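Local coordinates for protein AP endonuclease, family 2 (Brucella melitensis biovar Abortus, PDB 3NGF) that probably isomerises hydroxypyruvate at a manganese site in the mouth of a TIM barrel, at residues 144-156 with 179-192. Residues are numbered along the deposited sequence; the frame is centred on the assembly and turned at random.
Sequences GITVLVEPLNTRN and NVAVQLDLYHAQIM. With MN (manganese (II) ion), chain C.
Val147, Leu148 and Val149 pair in parallel register with Val180, Ala181 and Val182, as neighbouring TIM-barrel strands of the beta-alpha-beta unit whose crossover is helix 165-175. Four backbone hydrogen bonds zip the strands, from Val147 N to Asn179 O through to Gln183 N to Val149 O (2.8 Å). At their N-terminal end, the side-chain amide of Asn179 donates to Ile145 O (N-H...O angle 167°) and to Ala137 O.

Apolar contacts occupy both faces: Val147 CG1 lies 3.6 Å from Val180 CG2 on the valine face, while Leu148 CD2 meets Ala181 CB on the other.

At the strands' C-terminal end, Glu150 OE2 and Asp185 OD2 each bind manganese at 2.2 Å, their carboxylates nearly coplanar; Gln211 and Glu247 complete the protein ligands. Glu150, a predicted proton donor/acceptor, reaches the metal because its chain is extended, with CG anti to the backbone N (chi1 -169°). Gln183 stacks its amide on this carboxylate, planes 23° apart, and hydrogen-bonds Gln211.

His188 links metal and loop: NE2 hydrogen-bonds a manganese-bound water, Leu152 CA sits over the ring face, 3.8 Å from its centroid, and ND1 accepts from Asn153 ND2 (2.9 Å) in the ring plane.

In the loop's Asx motif, Asn153 OD1 accepts from Arg155 N and Asn156 N. Asn156 OD1 takes two donors, Asn153 ND2 and, on a lone pair in the carbonyl plane, Tyr187 OH at 2.7 Å.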
loop_
_atom_site.group_PDB
_atom_site.type_symbol
_atom_site.label_atom_id
_atom_site.label_comp_id
_atom_site.label_asym_id
_atom_site.label_seq_id
_atom_site.Cartn_x
_atom_site.Cartn_y
_atom_site.Cartn_z
ATOM N N GLY A 144 15.002 8.335 5.637
ATOM C CA GLY A 144 15.089 7.322 4.611
ATOM C C GLY A 144 13.729 6.704 4.301
ATOM O O GLY A 144 13.670 5.554 3.872
ATOM N N ILE A 145 12.656 7.448 4.575
ATOM C CA ILE A 145 11.285 6.943 4.352
ATOM C C ILE A 145 10.761 7.430 3.010
ATOM O O ILE A 145 10.925 8.609 2.644
ATOM C CB ILE A 145 10.334 7.329 5.518
ATOM C CG1 ILE A 145 10.828 6.655 6.805
ATOM C CG2 ILE A 145 8.875 6.924 5.193
ATOM C CD1 ILE A 145 10.317 7.279 8.088
ATOM N N THR A 146 10.119 6.524 2.266
ATOM C CA THR A 146 9.524 6.829 0.968
ATOM C C THR A 146 7.996 6.978 1.139
ATOM O O THR A 146 7.385 6.255 1.918
ATOM C CB THR A 146 9.829 5.710 -0.048
ATOM O OG1 THR A 146 11.228 5.693 -0.348
ATOM C CG2 THR A 146 9.018 5.879 -1.375
ATOM N N VAL A 147 7.398 7.955 0.451
ATOM C CA VAL A 147 5.945 8.126 0.415
ATOM C C VAL A 147 5.410 7.670 -0.932
ATOM O O VAL A 147 5.971 8.016 -1.978
ATOM C CB VAL A 147 5.505 9.591 0.703
ATOM C CG1 VAL A 147 6.168 10.599 -0.232
ATOM C CG2 VAL A 147 3.973 9.731 0.694
ATOM N N LEU A 148 4.307 6.927 -0.906
ATOM C CA LEU A 148 3.736 6.383 -2.125
ATOM C C LEU A 148 2.365 6.912 -2.441
ATOM O O LEU A 148 1.568 7.229 -1.545
ATOM C CB LEU A 148 3.633 4.855 -2.045
ATOM C CG LEU A 148 4.906 4.074 -1.756
ATOM C CD1 LEU A 148 4.600 2.552 -1.734
ATOM C CD2 LEU A 148 6.032 4.442 -2.734
ATOM N N VAL A 149 2.088 6.939 -3.746
ATOM C CA VAL A 149 0.747 7.165 -4.281
ATOM C C VAL A 149 0.268 5.832 -4.831
ATOM O O VAL A 149 1.013 5.153 -5.559
ATOM C CB VAL A 149 0.740 8.264 -5.401
ATOM C CG1 VAL A 149 1.833 8.028 -6.495
ATOM C CG2 VAL A 149 -0.684 8.400 -6.059
ATOM N N GLU A 150 -0.967 5.458 -4.488
ATOM C CA GLU A 150 -1.559 4.186 -4.943
ATOM C C GLU A 150 -2.781 4.409 -5.820
ATOM O O GLU A 150 -3.842 4.776 -5.308
ATOM C CB GLU A 150 -2.014 3.320 -3.783
ATOM C CG GLU A 150 -2.381 1.892 -4.228
ATOM C CD GLU A 150 -3.107 1.045 -3.189
ATOM O OE1 GLU A 150 -3.435 1.487 -2.076
ATOM O OE2 GLU A 150 -3.343 -0.122 -3.525
ATOM N N PRO A 151 -2.646 4.164 -7.126
ATOM C CA PRO A 151 -3.863 4.151 -7.969
ATOM C C PRO A 151 -4.836 3.074 -7.494
ATOM O O PRO A 151 -4.427 1.944 -7.221
ATOM C CB PRO A 151 -3.316 3.828 -9.366
ATOM C CG PRO A 151 -1.888 4.262 -9.315
ATOM C CD PRO A 151 -1.429 3.983 -7.926
ATOM N N LEU A 152 -6.115 3.433 -7.419
ATOM C CA LEU A 152 -7.162 2.504 -7.027
ATOM C C LEU A 152 -7.975 2.128 -8.282
ATOM O O LEU A 152 -7.421 2.124 -9.400
ATOM C CB LEU A 152 -7.963 3.086 -5.873
ATOM C CG LEU A 152 -7.113 3.448 -4.631
ATOM C CD1 LEU A 152 -7.999 3.970 -3.510
ATOM C CD2 LEU A 152 -6.247 2.248 -4.141
ATOM N N ASN A 153 -9.215 1.700 -8.129
ATOM C CA ASN A 153 -10.066 1.478 -9.290
ATOM C C ASN A 153 -11.430 2.101 -9.026
ATOM O O ASN A 153 -11.809 2.312 -7.870
ATOM C CB ASN A 153 -10.144 -0.016 -9.626
ATOM C CG ASN A 153 -11.091 -0.776 -8.725
ATOM O OD1 ASN A 153 -12.326 -0.687 -8.872
ATOM N ND2 ASN A 153 -10.532 -1.561 -7.803
ATOM N N THR A 154 -12.174 2.365 -10.100
ATOM C CA THR A 154 -13.409 3.147 -10.035
ATOM C C THR A 154 -14.642 2.317 -9.654
ATOM O O THR A 154 -15.729 2.858 -9.416
ATOM C CB THR A 154 -13.669 3.845 -11.391
ATOM O OG1 THR A 154 -13.638 2.876 -12.438
ATOM C CG2 THR A 154 -12.600 4.884 -11.676
ATOM N N ARG A 155 -14.482 0.999 -9.597
ATOM C CA ARG A 155 -15.540 0.147 -9.127
ATOM C C ARG A 155 -15.535 0.094 -7.620
ATOM O O ARG A 155 -16.576 0.268 -6.971
ATOM C CB ARG A 155 -15.390 -1.258 -9.710
ATOM C CG ARG A 155 -16.429 -2.222 -9.204
ATOM C CD ARG A 155 -16.617 -3.418 -10.133
ATOM N NE ARG A 155 -15.423 -4.234 -10.298
ATOM C CZ ARG A 155 -14.785 -4.485 -11.455
ATOM N NH1 ARG A 155 -13.721 -5.281 -11.458
ATOM N NH2 ARG A 155 -15.199 -3.975 -12.615
ATOM N N ASN A 156 -14.363 -0.138 -7.042
ATOM C CA ASN A 156 -14.238 -0.176 -5.582
ATOM C C ASN A 156 -14.144 1.194 -4.916
ATOM O O ASN A 156 -14.575 1.321 -3.783
ATOM C CB ASN A 156 -13.037 -1.025 -5.154
ATOM C CG ASN A 156 -13.251 -2.507 -5.417
ATOM O OD1 ASN A 156 -12.416 -3.156 -6.021
ATOM N ND2 ASN A 156 -14.410 -3.035 -4.997
ATOM N N ASN A 179 12.482 10.217 -3.039
ATOM C CA ASN A 179 11.784 9.324 -2.089
ATOM C C ASN A 179 10.238 9.363 -2.244
ATOM O O ASN A 179 9.483 9.294 -1.261
ATOM C CB ASN A 179 12.231 9.584 -0.645
ATOM C CG ASN A 179 11.829 10.937 -0.140
ATOM O OD1 ASN A 179 11.886 11.944 -0.878
ATOM N ND2 ASN A 179 11.435 10.991 1.138
ATOM N N VAL A 180 9.788 9.434 -3.494
ATOM C CA VAL A 180 8.372 9.329 -3.823
ATOM C C VAL A 180 8.274 8.304 -4.948
ATOM O O VAL A 180 9.124 8.313 -5.868
ATOM C CB VAL A 180 7.795 10.679 -4.285
ATOM C CG1 VAL A 180 6.372 10.546 -4.755
ATOM C CG2 VAL A 180 7.881 11.723 -3.178
ATOM N N ALA A 181 7.288 7.408 -4.871
ATOM C CA ALA A 181 7.053 6.413 -5.922
ATOM C C ALA A 181 5.617 5.939 -5.932
ATOM O O ALA A 181 4.781 6.433 -5.191
ATOM C CB ALA A 181 8.011 5.227 -5.793
ATOM N N VAL A 182 5.343 4.992 -6.812
ATOM C CA VAL A 182 4.022 4.412 -6.985
ATOM C C VAL A 182 3.914 3.105 -6.192
ATOM O O VAL A 182 4.883 2.325 -6.093
ATOM C CB VAL A 182 3.761 4.125 -8.467
ATOM C CG1 VAL A 182 2.358 3.442 -8.686
ATOM C CG2 VAL A 182 3.849 5.439 -9.282
ATOM N N GLN A 183 2.749 2.905 -5.580
ATOM C CA GLN A 183 2.369 1.638 -4.980
ATOM C C GLN A 183 1.524 0.898 -6.030
ATOM O O GLN A 183 0.414 1.320 -6.349
ATOM C CB GLN A 183 1.570 1.903 -3.712
ATOM C CG GLN A 183 1.080 0.661 -2.956
ATOM C CD GLN A 183 0.518 1.008 -1.606
ATOM O OE1 GLN A 183 0.982 1.929 -0.947
ATOM N NE2 GLN A 183 -0.479 0.251 -1.162
ATOM N N LEU A 184 2.084 -0.169 -6.586
ATOM C CA LEU A 184 1.474 -0.925 -7.693
ATOM C C LEU A 184 0.681 -2.122 -7.145
ATOM O O LEU A 184 1.258 -3.186 -6.852
ATOM C CB LEU A 184 2.594 -1.397 -8.628
ATOM C CG LEU A 184 2.247 -2.289 -9.821
ATOM C CD1 LEU A 184 1.141 -1.662 -10.663
ATOM C CD2 LEU A 184 3.501 -2.626 -10.669
ATOM N N ASP A 185 -0.617 -1.925 -6.955
ATOM C CA ASP A 185 -1.542 -2.992 -6.555
ATOM C C ASP A 185 -2.087 -3.604 -7.861
ATOM O O ASP A 185 -2.789 -2.929 -8.668
ATOM C CB ASP A 185 -2.617 -2.393 -5.642
ATOM C CG ASP A 185 -3.637 -3.407 -5.133
ATOM O OD1 ASP A 185 -3.929 -4.360 -5.856
ATOM O OD2 ASP A 185 -4.201 -3.235 -4.024
ATOM N N LEU A 186 -1.704 -4.855 -8.107
ATOM C CA LEU A 186 -1.958 -5.458 -9.421
ATOM C C LEU A 186 -3.436 -5.758 -9.614
ATOM O O LEU A 186 -3.941 -5.884 -10.750
ATOM C CB LEU A 186 -1.085 -6.705 -9.615
ATOM C CG LEU A 186 0.400 -6.410 -9.771
ATOM C CD1 LEU A 186 1.200 -7.704 -9.720
ATOM C CD2 LEU A 186 0.681 -5.622 -11.078
ATOM N N TYR A 187 -4.146 -5.885 -8.503
ATOM C CA TYR A 187 -5.607 -6.003 -8.549
ATOM C C TYR A 187 -6.202 -4.721 -9.200
ATOM O O TYR A 187 -7.008 -4.791 -10.155
ATOM C CB TYR A 187 -6.141 -6.248 -7.115
ATOM C CG TYR A 187 -7.636 -6.128 -6.957
ATOM C CD1 TYR A 187 -8.478 -7.190 -7.242
ATOM C CD2 TYR A 187 -8.207 -4.950 -6.499
ATOM C CE1 TYR A 187 -9.872 -7.071 -7.116
ATOM C CE2 TYR A 187 -9.577 -4.829 -6.341
ATOM C CZ TYR A 187 -10.404 -5.871 -6.670
ATOM O OH TYR A 187 -11.766 -5.713 -6.507
ATOM N N HIS A 188 -5.794 -3.564 -8.698
ATOM C CA HIS A 188 -6.286 -2.308 -9.260
ATOM C C HIS A 188 -5.780 -2.095 -10.701
ATOM O O HIS A 188 -6.512 -1.608 -11.540
ATOM C CB HIS A 188 -5.866 -1.135 -8.366
ATOM C CG HIS A 188 -6.480 -1.149 -6.996
ATOM N ND1 HIS A 188 -7.830 -1.325 -6.777
ATOM C CD2 HIS A 188 -5.932 -0.912 -5.783
ATOM C CE1 HIS A 188 -8.075 -1.224 -5.479
ATOM N NE2 HIS A 188 -6.932 -1.000 -4.854
ATOM N N ALA A 189 -4.522 -2.455 -10.967
ATOM C CA ALA A 189 -3.894 -2.252 -12.277
ATOM C C ALA A 189 -4.596 -3.117 -13.319
ATOM O O ALA A 189 -4.831 -2.670 -14.443
ATOM C CB ALA A 189 -2.424 -2.604 -12.228
ATOM N N GLN A 190 -4.952 -4.342 -12.941
ATOM C CA GLN A 190 -5.666 -5.219 -13.889
ATOM C C GLN A 190 -7.089 -4.744 -14.233
ATOM O O GLN A 190 -7.551 -4.922 -15.375
ATOM C CB GLN A 190 -5.659 -6.653 -13.347
ATOM C CG GLN A 190 -6.431 -7.690 -14.158
ATOM C CD GLN A 190 -6.026 -7.745 -15.620
ATOM O OE1 GLN A 190 -4.966 -7.236 -16.025
ATOM N NE2 GLN A 190 -6.879 -8.372 -16.436
ATOM N N ILE A 191 -7.792 -4.184 -13.250
ATOM C CA ILE A 191 -9.151 -3.688 -13.415
ATOM C C ILE A 191 -9.174 -2.424 -14.289
ATOM O O ILE A 191 -10.043 -2.295 -15.156
ATOM C CB ILE A 191 -9.864 -3.467 -12.043
ATOM C CG1 ILE A 191 -10.103 -4.814 -11.368
ATOM C CG2 ILE A 191 -11.175 -2.709 -12.168
ATOM C CD1 ILE A 191 -10.466 -4.724 -9.889
ATOM N N MET A 192 -8.224 -1.514 -14.065
ATOM C CA MET A 192 -8.230 -0.206 -14.748
ATOM C C MET A 192 -7.413 -0.129 -16.041
ATOM O O MET A 192 -7.802 0.599 -16.981
ATOM C CB MET A 192 -7.718 0.869 -13.784
ATOM C CG MET A 192 -8.591 1.071 -12.563
ATOM S SD MET A 192 -10.315 1.382 -12.956
ATOM C CE MET A 192 -10.205 2.857 -13.997
HETATM MN MN MN C . -4.026 -1.795 -2.348
HETATM O O HOH W 1 -3.717 -0.288 -0.418
HETATM O O HOH W 2 -2.086 0.576 -7.490
HETATM O O HOH W 3 -13.336 -6.454 -8.735
HETATM O O HOH W 4 -6.197 -1.155 -2.201
#